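Local coordinates for dinitrogenase iron-molybdenum cofactor biosynthesis domain-containing protein (Pyrococcus horikoshii, PDB 2YX6) that is of unknown function but binds the nucleotide ADP and belongs to the family of dinitrogenase iron-molybdenum cofactor biosynthesis proteins, at residues S15-R23 / T69-F80; M1-D9 / I59-T69. All coordinates share one frame; numbering follows the deposited sequence.

Contact 1 (S15-R23 / T69-F80); sequences SNVSKHFGR and TYGIGRRAIEYF
F21 and G71 are joined by the firmer of two backbone hydrogen bonds: F21 N donates to G71 O at 3.1 Å, with an N-H...O angle of 162°. G71 in turn donates weakly, its N lying 3.4 Å from K19 O, so the backbones of H20 and G71 form a single bridge between two loops. Glycine suits this position because a CB would sit tightly against K19 O. That same carbonyl oxygen lies in the plane of the Y70 ring, at its edge, 3.5 Å from CD1. Over one face of the ring, almost on its normal, stands the ammonium of K19, with NZ 4.0 Å from the Y70 ring centroid: a cation-pi contact, in which the bend at chi4 (-24°) of an otherwise extended side chain places NZ. The phenol is satisfied elsewhere, Y70 OH bonding to D110, while T69 OG1 bonds to V88 O. On the apolar side, the F21 ring has I72 CD1 over one face in a CH-pi contact, and its CZ meets the edge of the F80 ring, 3.5 Å from F80 CZ. An alanine at F21 would keep the backbone bond but would probably leave I72 CD1 and the F80 edge facing a gap. The polar half is thus one good and one weak backbone bond with a lysine over a tyrosine face; in the apolar half F21 joins loop 15-23 to helix 74-82, whose F80 also packs on the ADP-binding residue V87.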
loop_
_atom_site.group_PDB
_atom_site.type_symbol
_atom_site.label_atom_id
_atom_site.label_comp_id
_atom_site.label_asym_id
_atom_site.label_seq_id
_atom_site.Cartn_x
_atom_site.Cartn_y
_atom_site.Cartn_z
ATOM N N SER A 15 15.354 -9.420 -12.475
ATOM C CA SER A 15 16.023 -8.127 -12.357
ATOM C C SER A 15 16.005 -7.678 -10.910
ATOM O O SER A 15 15.342 -8.265 -10.096
ATOM C CB SER A 15 15.351 -7.053 -13.235
ATOM O OG SER A 15 16.018 -5.792 -13.045
ATOM N N ASN A 16 16.745 -6.645 -10.571
ATOM C CA ASN A 16 16.659 -6.100 -9.211
ATOM C C ASN A 16 15.677 -4.925 -9.217
ATOM O O ASN A 16 15.447 -4.316 -10.251
ATOM C CB ASN A 16 18.027 -5.590 -8.743
ATOM C CG ASN A 16 19.095 -6.708 -8.604
ATOM O OD1 ASN A 16 18.896 -7.726 -7.925
ATOM N ND2 ASN A 16 20.256 -6.480 -9.227
ATOM N N VAL A 17 15.136 -4.589 -8.057
ATOM C CA VAL A 17 14.376 -3.373 -7.893
ATOM C C VAL A 17 15.301 -2.236 -8.260
ATOM O O VAL A 17 16.392 -2.165 -7.758
ATOM C CB VAL A 17 13.819 -3.237 -6.411
ATOM C CG1 VAL A 17 13.064 -1.885 -6.179
ATOM C CG2 VAL A 17 12.937 -4.481 -6.040
ATOM N N SER A 18 14.875 -1.370 -9.174
ATOM C CA SER A 18 15.649 -0.182 -9.517
ATOM C C SER A 18 15.717 0.711 -8.301
ATOM O O SER A 18 14.719 0.941 -7.617
ATOM C CB SER A 18 15.008 0.564 -10.682
ATOM O OG SER A 18 13.843 1.221 -10.201
ATOM N N LYS A 19 16.899 1.213 -8.013
ATOM C CA LYS A 19 17.042 2.057 -6.843
ATOM C C LYS A 19 16.338 3.427 -6.978
ATOM O O LYS A 19 15.992 4.027 -5.966
ATOM C CB LYS A 19 18.527 2.164 -6.394
ATOM C CG LYS A 19 19.089 0.771 -5.836
ATOM C CD LYS A 19 20.385 0.923 -4.985
ATOM C CE LYS A 19 20.599 -0.313 -4.145
ATOM N NZ LYS A 19 19.253 -0.973 -3.970
ATOM N N HIS A 20 16.089 3.903 -8.202
ATOM C CA HIS A 20 15.360 5.178 -8.373
ATOM C C HIS A 20 14.080 5.024 -9.183
ATOM O O HIS A 20 14.133 4.909 -10.394
ATOM C CB HIS A 20 16.232 6.274 -9.029
ATOM C CG HIS A 20 17.395 6.716 -8.184
ATOM N ND1 HIS A 20 17.238 7.448 -7.026
ATOM C CD2 HIS A 20 18.735 6.559 -8.352
ATOM C CE1 HIS A 20 18.427 7.709 -6.505
ATOM N NE2 HIS A 20 19.351 7.169 -7.283
ATOM N N PHE A 21 12.938 5.072 -8.507
ATOM C CA PHE A 21 11.665 5.063 -9.190
ATOM C C PHE A 21 11.638 6.325 -10.075
ATOM O O PHE A 21 12.202 7.384 -9.759
ATOM C CB PHE A 21 10.488 5.044 -8.202
ATOM C CG PHE A 21 9.168 5.210 -8.862
ATOM C CD1 PHE A 21 8.682 6.484 -9.168
ATOM C CD2 PHE A 21 8.426 4.088 -9.239
ATOM C CE1 PHE A 21 7.490 6.659 -9.848
ATOM C CE2 PHE A 21 7.221 4.240 -9.921
ATOM C CZ PHE A 21 6.754 5.506 -10.231
ATOM N N GLY A 22 11.015 6.256 -11.207
ATOM C CA GLY A 22 10.893 7.564 -11.891
ATOM C C GLY A 22 11.939 7.638 -12.968
ATOM O O GLY A 22 11.602 7.836 -14.119
ATOM N N ARG A 23 13.199 7.387 -12.633
ATOM C CA ARG A 23 14.179 7.252 -13.706
ATOM C C ARG A 23 14.256 5.829 -14.272
ATOM O O ARG A 23 14.852 5.594 -15.299
ATOM C CB ARG A 23 15.537 7.790 -13.268
ATOM C CG ARG A 23 15.592 9.336 -13.288
ATOM C CD ARG A 23 14.565 10.063 -12.340
ATOM N NE ARG A 23 14.779 9.864 -10.892
ATOM C CZ ARG A 23 14.122 10.531 -9.935
ATOM N NH1 ARG A 23 14.393 10.278 -8.659
ATOM N NH2 ARG A 23 13.196 11.442 -10.257
ATOM N N THR A 69 8.826 -0.191 -4.039
ATOM C CA THR A 69 10.012 0.502 -4.530
ATOM C C THR A 69 11.105 0.572 -3.477
ATOM O O THR A 69 10.866 0.298 -2.304
ATOM C CB THR A 69 9.700 1.974 -4.878
ATOM O OG1 THR A 69 9.395 2.632 -3.662
ATOM C CG2 THR A 69 8.551 2.140 -5.838
ATOM N N TYR A 70 12.311 0.930 -3.934
ATOM C CA TYR A 70 13.413 1.280 -3.057
ATOM C C TYR A 70 13.211 2.757 -2.688
ATOM O O TYR A 70 12.543 3.085 -1.711
ATOM C CB TYR A 70 14.760 1.031 -3.755
ATOM C CG TYR A 70 15.930 1.289 -2.798
ATOM C CD1 TYR A 70 16.791 2.359 -2.986
ATOM C CD2 TYR A 70 16.125 0.478 -1.682
ATOM C CE1 TYR A 70 17.836 2.635 -2.060
ATOM C CE2 TYR A 70 17.169 0.711 -0.777
ATOM C CZ TYR A 70 18.053 1.801 -0.988
ATOM O OH TYR A 70 19.113 2.044 -0.071
ATOM N N GLY A 71 13.707 3.635 -3.546
ATOM C CA GLY A 71 13.550 5.071 -3.369
ATOM C C GLY A 71 12.498 5.659 -4.315
ATOM O O GLY A 71 12.328 5.231 -5.453
ATOM N N ILE A 72 11.780 6.658 -3.826
ATOM C CA ILE A 72 10.765 7.312 -4.615
ATOM C C ILE A 72 10.500 8.594 -3.891
ATOM O O ILE A 72 10.699 8.662 -2.670
ATOM C CB ILE A 72 9.505 6.403 -4.721
ATOM C CG1 ILE A 72 8.335 7.189 -5.359
ATOM C CG2 ILE A 72 9.209 5.809 -3.341
ATOM C CD1 ILE A 72 7.071 6.412 -5.535
ATOM N N GLY A 73 10.149 9.643 -4.620
ATOM C CA GLY A 73 9.945 10.948 -4.000
ATOM C C GLY A 73 8.635 11.061 -3.270
ATOM O O GLY A 73 7.676 10.373 -3.576
ATOM N N ARG A 74 8.582 11.963 -2.316
ATOM C CA ARG A 74 7.373 12.201 -1.528
ATOM C C ARG A 74 6.179 12.602 -2.371
ATOM O O ARG A 74 5.059 12.149 -2.145
ATOM C CB ARG A 74 7.644 13.293 -0.515
ATOM C CG ARG A 74 6.726 13.272 0.648
ATOM C CD ARG A 74 6.120 14.653 0.944
ATOM N NE ARG A 74 7.063 15.759 0.800
ATOM C CZ ARG A 74 8.046 16.083 1.655
ATOM N NH1 ARG A 74 8.289 15.359 2.740
ATOM N NH2 ARG A 74 8.805 17.151 1.402
ATOM N N ARG A 75 6.429 13.495 -3.327
ATOM C CA ARG A 75 5.415 13.938 -4.266
ATOM C C ARG A 75 4.811 12.783 -5.067
ATOM O O ARG A 75 3.588 12.768 -5.252
ATOM C CB ARG A 75 6.025 14.964 -5.223
ATOM C CG ARG A 75 5.020 15.630 -6.120
ATOM C CD ARG A 75 4.030 16.482 -5.321
ATOM N NE ARG A 75 2.786 16.757 -6.077
ATOM C CZ ARG A 75 1.699 15.965 -6.103
ATOM N NH1 ARG A 75 0.626 16.325 -6.815
ATOM N NH2 ARG A 75 1.671 14.814 -5.445
ATOM N N ALA A 76 5.658 11.858 -5.547
ATOM C CA ALA A 76 5.218 10.658 -6.321
ATOM C C ALA A 76 4.330 9.740 -5.475
ATOM O O ALA A 76 3.277 9.286 -5.944
ATOM C CB ALA A 76 6.432 9.867 -6.902
ATOM N N ILE A 77 4.748 9.501 -4.222
ATOM C CA ILE A 77 3.994 8.722 -3.230
ATOM C C ILE A 77 2.654 9.386 -3.060
ATOM O O ILE A 77 1.639 8.740 -3.140
ATOM C CB ILE A 77 4.696 8.687 -1.777
ATOM C CG1 ILE A 77 5.914 7.747 -1.757
ATOM C CG2 ILE A 77 3.722 8.169 -0.716
ATOM C CD1 ILE A 77 6.890 7.947 -0.575
ATOM N N GLU A 78 2.649 10.692 -2.809
ATOM C CA GLU A 78 1.352 11.368 -2.593
ATOM C C GLU A 78 0.420 11.273 -3.833
ATOM O O GLU A 78 -0.798 11.018 -3.727
ATOM C CB GLU A 78 1.595 12.830 -2.222
ATOM C CG GLU A 78 2.121 12.980 -0.825
ATOM C CD GLU A 78 2.644 14.381 -0.575
ATOM O OE1 GLU A 78 2.853 15.125 -1.541
ATOM O OE2 GLU A 78 2.834 14.741 0.590
ATOM N N TYR A 79 1.022 11.420 -5.000
ATOM C CA TYR A 79 0.298 11.322 -6.251
ATOM C C TYR A 79 -0.302 9.885 -6.399
ATOM O O TYR A 79 -1.451 9.734 -6.765
ATOM C CB TYR A 79 1.208 11.726 -7.421
ATOM C CG TYR A 79 0.455 12.138 -8.654
ATOM C CD1 TYR A 79 0.559 13.429 -9.147
ATOM C CD2 TYR A 79 -0.382 11.245 -9.321
ATOM C CE1 TYR A 79 -0.155 13.837 -10.297
ATOM C CE2 TYR A 79 -1.082 11.613 -10.477
ATOM C CZ TYR A 79 -0.972 12.920 -10.952
ATOM O OH TYR A 79 -1.664 13.305 -12.095
ATOM N N PHE A 80 0.464 8.865 -5.998
ATOM C CA PHE A 80 0.029 7.473 -6.022
ATOM C C PHE A 80 -1.161 7.298 -5.092
ATOM O O PHE A 80 -2.206 6.716 -5.456
ATOM C CB PHE A 80 1.164 6.517 -5.627
ATOM C CG PHE A 80 2.009 6.004 -6.789
ATOM C CD1 PHE A 80 3.372 6.281 -6.853
ATOM C CD2 PHE A 80 1.453 5.262 -7.804
ATOM C CE1 PHE A 80 4.141 5.823 -7.895
ATOM C CE2 PHE A 80 2.207 4.776 -8.861
ATOM C CZ PHE A 80 3.540 5.056 -8.933
#

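Contact 2 (M1-D9 / I59-T69); sequences MRVAIPAED and IKDHGAKIVLT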
loop_
_atom_site.group_PDB
_atom_site.type_symbol
_atom_site.label_atom_id
_atom_site.label_comp_id
_atom_site.label_asym_id
_atom_site.label_seq_id
_atom_site.Cartn_x
_atom_site.Cartn_y
_atom_site.Cartn_z
ATOM N N MET A 1 -3.917 -9.662 -6.100
ATOM C CA MET A 1 -4.077 -8.322 -6.634
ATOM C C MET A 1 -2.866 -8.087 -7.512
ATOM O O MET A 1 -2.021 -8.968 -7.647
ATOM C CB MET A 1 -4.146 -7.358 -5.461
ATOM C CG MET A 1 -2.810 -6.921 -4.882
ATOM S SD MET A 1 -1.865 -8.337 -4.369
ATOM C CE MET A 1 -2.153 -8.305 -2.583
ATOM N N ARG A 2 -2.729 -6.888 -8.041
ATOM C CA ARG A 2 -1.632 -6.638 -8.946
ATOM C C ARG A 2 -0.606 -5.680 -8.333
ATOM O O ARG A 2 -0.911 -4.632 -7.777
ATOM C CB ARG A 2 -2.170 -6.265 -10.355
ATOM C CG ARG A 2 -1.128 -5.714 -11.286
ATOM C CD ARG A 2 -1.736 -5.515 -12.679
ATOM N NE ARG A 2 -2.709 -6.571 -13.003
ATOM C CZ ARG A 2 -3.420 -6.633 -14.130
ATOM N NH1 ARG A 2 -4.319 -7.630 -14.357
ATOM N NH2 ARG A 2 -3.229 -5.715 -15.032
ATOM N N VAL A 3 0.635 -6.121 -8.353
ATOM C CA VAL A 3 1.733 -5.382 -7.757
ATOM C C VAL A 3 2.705 -4.979 -8.847
ATOM O O VAL A 3 3.078 -5.802 -9.689
ATOM C CB VAL A 3 2.409 -6.228 -6.687
ATOM C CG1 VAL A 3 3.585 -5.446 -6.012
ATOM C CG2 VAL A 3 1.322 -6.703 -5.677
ATOM N N ALA A 4 3.094 -3.704 -8.805
ATOM C CA ALA A 4 4.021 -3.052 -9.736
ATOM C C ALA A 4 5.405 -2.842 -9.069
ATOM O O ALA A 4 5.464 -2.398 -7.952
ATOM C CB ALA A 4 3.450 -1.680 -10.101
ATOM N N ILE A 5 6.478 -3.099 -9.796
ATOM C CA ILE A 5 7.824 -3.017 -9.271
ATOM C C ILE A 5 8.755 -2.421 -10.333
ATOM O O ILE A 5 8.852 -2.947 -11.413
ATOM C CB ILE A 5 8.379 -4.392 -8.805
ATOM C CG1 ILE A 5 7.502 -5.018 -7.714
ATOM C CG2 ILE A 5 9.843 -4.226 -8.303
ATOM C CD1 ILE A 5 6.768 -6.041 -8.192
ATOM N N PRO A 6 9.481 -1.328 -9.987
ATOM C CA PRO A 6 10.421 -0.734 -10.963
ATOM C C PRO A 6 11.642 -1.643 -11.109
ATOM O O PRO A 6 12.174 -2.118 -10.078
ATOM C CB PRO A 6 10.813 0.614 -10.330
ATOM C CG PRO A 6 10.732 0.386 -8.810
ATOM C CD PRO A 6 9.535 -0.662 -8.666
ATOM N N ALA A 7 12.049 -1.948 -12.350
ATOM C CA ALA A 7 13.150 -2.877 -12.577
ATOM C C ALA A 7 14.349 -2.132 -13.089
ATOM O O ALA A 7 14.204 -1.153 -13.831
ATOM C CB ALA A 7 12.756 -3.938 -13.580
ATOM N N GLU A 8 15.527 -2.634 -12.732
ATOM C CA GLU A 8 16.783 -2.050 -13.153
ATOM C C GLU A 8 17.156 -2.437 -14.619
ATOM O O GLU A 8 17.845 -1.707 -15.336
ATOM C CB GLU A 8 17.860 -2.484 -12.156
ATOM C CG GLU A 8 19.261 -2.001 -12.478
ATOM C CD GLU A 8 20.332 -2.691 -11.628
ATOM O OE1 GLU A 8 20.126 -2.860 -10.401
ATOM O OE2 GLU A 8 21.384 -3.084 -12.198
ATOM N N ASP A 9 16.669 -3.586 -15.056
ATOM C CA ASP A 9 17.036 -4.231 -16.301
ATOM C C ASP A 9 15.732 -4.648 -16.918
ATOM O O ASP A 9 14.706 -4.607 -16.247
ATOM C CB ASP A 9 17.794 -5.530 -15.965
ATOM C CG ASP A 9 19.152 -5.281 -15.373
ATOM O OD1 ASP A 9 19.704 -4.159 -15.530
ATOM O OD2 ASP A 9 19.697 -6.221 -14.740
ATOM N N ILE A 59 1.158 3.444 -14.049
ATOM C CA ILE A 59 0.907 2.315 -13.122
ATOM C C ILE A 59 -0.599 2.026 -12.933
ATOM O O ILE A 59 -1.043 0.902 -13.144
ATOM C CB ILE A 59 1.694 2.540 -11.799
ATOM C CG1 ILE A 59 3.185 2.580 -12.104
ATOM C CG2 ILE A 59 1.390 1.485 -10.797
ATOM C CD1 ILE A 59 3.694 1.271 -12.814
ATOM N N LYS A 60 -1.394 3.043 -12.597
ATOM C CA LYS A 60 -2.840 2.928 -12.475
ATOM C C LYS A 60 -3.486 2.353 -13.737
ATOM O O LYS A 60 -4.291 1.445 -13.668
ATOM C CB LYS A 60 -3.453 4.280 -12.141
ATOM C CG LYS A 60 -4.923 4.159 -11.609
ATOM C CD LYS A 60 -5.596 5.521 -11.472
ATOM C CE LYS A 60 -7.045 5.469 -10.948
ATOM N NZ LYS A 60 -7.806 6.786 -11.187
ATOM N N ASP A 61 -3.056 2.844 -14.901
ATOM C CA ASP A 61 -3.572 2.354 -16.185
ATOM C C ASP A 61 -3.273 0.870 -16.417
ATOM O O ASP A 61 -3.965 0.222 -17.173
ATOM C CB ASP A 61 -3.020 3.171 -17.340
ATOM C CG ASP A 61 -3.499 4.644 -17.308
ATOM O OD1 ASP A 61 -4.573 4.913 -16.706
ATOM O OD2 ASP A 61 -2.765 5.522 -17.865
ATOM N N HIS A 62 -2.226 0.360 -15.773
ATOM C CA HIS A 62 -1.925 -1.063 -15.794
ATOM C C HIS A 62 -2.564 -1.900 -14.699
ATOM O O HIS A 62 -2.307 -3.084 -14.604
ATOM C CB HIS A 62 -0.423 -1.253 -15.837
ATOM C CG HIS A 62 0.146 -1.054 -17.214
ATOM N ND1 HIS A 62 0.341 0.197 -17.761
ATOM C CD2 HIS A 62 0.511 -1.948 -18.171
ATOM C CE1 HIS A 62 0.844 0.069 -18.980
ATOM N NE2 HIS A 62 0.954 -1.222 -19.252
ATOM N N GLY A 63 -3.441 -1.316 -13.920
ATOM C CA GLY A 63 -4.227 -2.084 -12.939
ATOM C C GLY A 63 -3.512 -2.326 -11.625
ATOM O O GLY A 63 -4.013 -3.072 -10.806
ATOM N N ALA A 64 -2.321 -1.724 -11.415
ATOM C CA ALA A 64 -1.546 -2.075 -10.200
ATOM C C ALA A 64 -2.136 -1.288 -9.050
ATOM O O ALA A 64 -2.481 -0.108 -9.213
ATOM C CB ALA A 64 -0.110 -1.783 -10.385
ATOM N N LYS A 65 -2.316 -1.933 -7.895
ATOM C CA LYS A 65 -2.885 -1.219 -6.758
ATOM C C LYS A 65 -1.841 -1.082 -5.664
ATOM O O LYS A 65 -2.013 -0.326 -4.724
ATOM C CB LYS A 65 -4.114 -1.978 -6.213
ATOM C CG LYS A 65 -5.216 -2.209 -7.288
ATOM C CD LYS A 65 -6.615 -2.083 -6.669
ATOM C CE LYS A 65 -6.886 -0.656 -6.237
ATOM N NZ LYS A 65 -6.676 0.245 -7.424
ATOM N N ILE A 66 -0.736 -1.802 -5.819
ATOM C CA ILE A 66 0.397 -1.653 -4.904
ATOM C C ILE A 66 1.692 -1.490 -5.695
ATOM O O ILE A 66 1.894 -2.112 -6.697
ATOM C CB ILE A 66 0.535 -2.874 -3.945
ATOM C CG1 ILE A 66 -0.733 -2.998 -3.110
ATOM C CG2 ILE A 66 1.806 -2.725 -3.052
ATOM C CD1 ILE A 66 -0.610 -3.943 -1.931
ATOM N N VAL A 67 2.565 -0.620 -5.224
ATOM C CA VAL A 67 3.882 -0.416 -5.835
ATOM C C VAL A 67 4.946 -0.709 -4.780
ATOM O O VAL A 67 4.889 -0.140 -3.664
ATOM C CB VAL A 67 4.008 1.043 -6.315
ATOM C CG1 VAL A 67 5.425 1.335 -6.789
ATOM C CG2 VAL A 67 2.953 1.346 -7.374
ATOM N N LEU A 68 5.905 -1.564 -5.124
ATOM C CA LEU A 68 7.036 -1.809 -4.265
ATOM C C LEU A 68 8.236 -1.106 -4.814
ATOM O O LEU A 68 8.656 -1.430 -5.901
ATOM C CB LEU A 68 7.378 -3.312 -4.186
ATOM C CG LEU A 68 6.151 -4.181 -3.768
ATOM C CD1 LEU A 68 6.553 -5.639 -3.771
ATOM C CD2 LEU A 68 5.601 -3.748 -2.346
ATOM N N THR A 69 8.826 -0.191 -4.039
ATOM C CA THR A 69 10.012 0.502 -4.530
ATOM C C THR A 69 11.105 0.572 -3.477
ATOM O O THR A 69 10.866 0.298 -2.304
ATOM C CB THR A 69 9.700 1.974 -4.878
ATOM O OG1 THR A 69 9.395 2.632 -3.662
ATOM C CG2 THR A 69 8.551 2.140 -5.838
#
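A4 and V67 pair as neighbours in two parallel strands of a mixed sheet, 2-7 in the middle and 66-68 beside it; the strand order 3-2-1-4-5, with 26-33 antiparallel to both its neighbours, is consistent with the ribonuclease H-like fold of this family. At the end of helix 54-61, I59 lays CG2 against A4 CB, 3.8 Å away. H62 follows as the helix unwinds, and its carbonyl oxygen receives R2 NH2 at 2.8 Å, the donor tilted from the carbonyl plane. The bend at chi3 (-36°) in an otherwise extended arginine turns the guanidinium to this oxygen, while NH1 forms a salt bridge with D31. G63 suits the turn: its positive phi (84°) would jam a side chain against the preceding carbonyl, and a CB would also crowd R2 NH2. A64 is small enough to bring its CB to 3.6 Å from A4 CB, two methyls meeting where I59 CG2 also reaches A4. K65 N bonds to R2 O, which also accepts a weak bond from I66 N. I66 then returns its own O to A4 N, with an N-H...O angle of 176°. V67, beta-branched as suits a strand, directs its side chain to the same face as A4. L68 donates its N to A4 O and fits its branch beside V3 and I5, CG lying 3.6 Å from V3 CG1. Proline, having no N-H, leaves L68 O without a hydrogen-bond partner, and P6 CD sits just 3.0 Å from that oxygen.

Overall arrangement
Contacts 1 and 2 share T69, where strand 66-68 gives way to the loop that leads into helix 74-82, and their centres lie 10 Å apart. The loop held in contact 1 therefore starts where the strand of contact 2 ends. A second join runs through the first segments: S18 N probably bonds to P6 O (2.9 Å), and N16 O to E8 N (3.0 Å), fastening loop 15-23 alongside the end of strand 2-7. Both contacts reach V87, one of the ADP-binding residues: the side chains of F80 in contact 1 and of the shared T69 each come within about 4 Å of its side chain, and that of F80 is about 5 Å from that of N81, although this chain holds no nucleotide. Both also touch the second subunit.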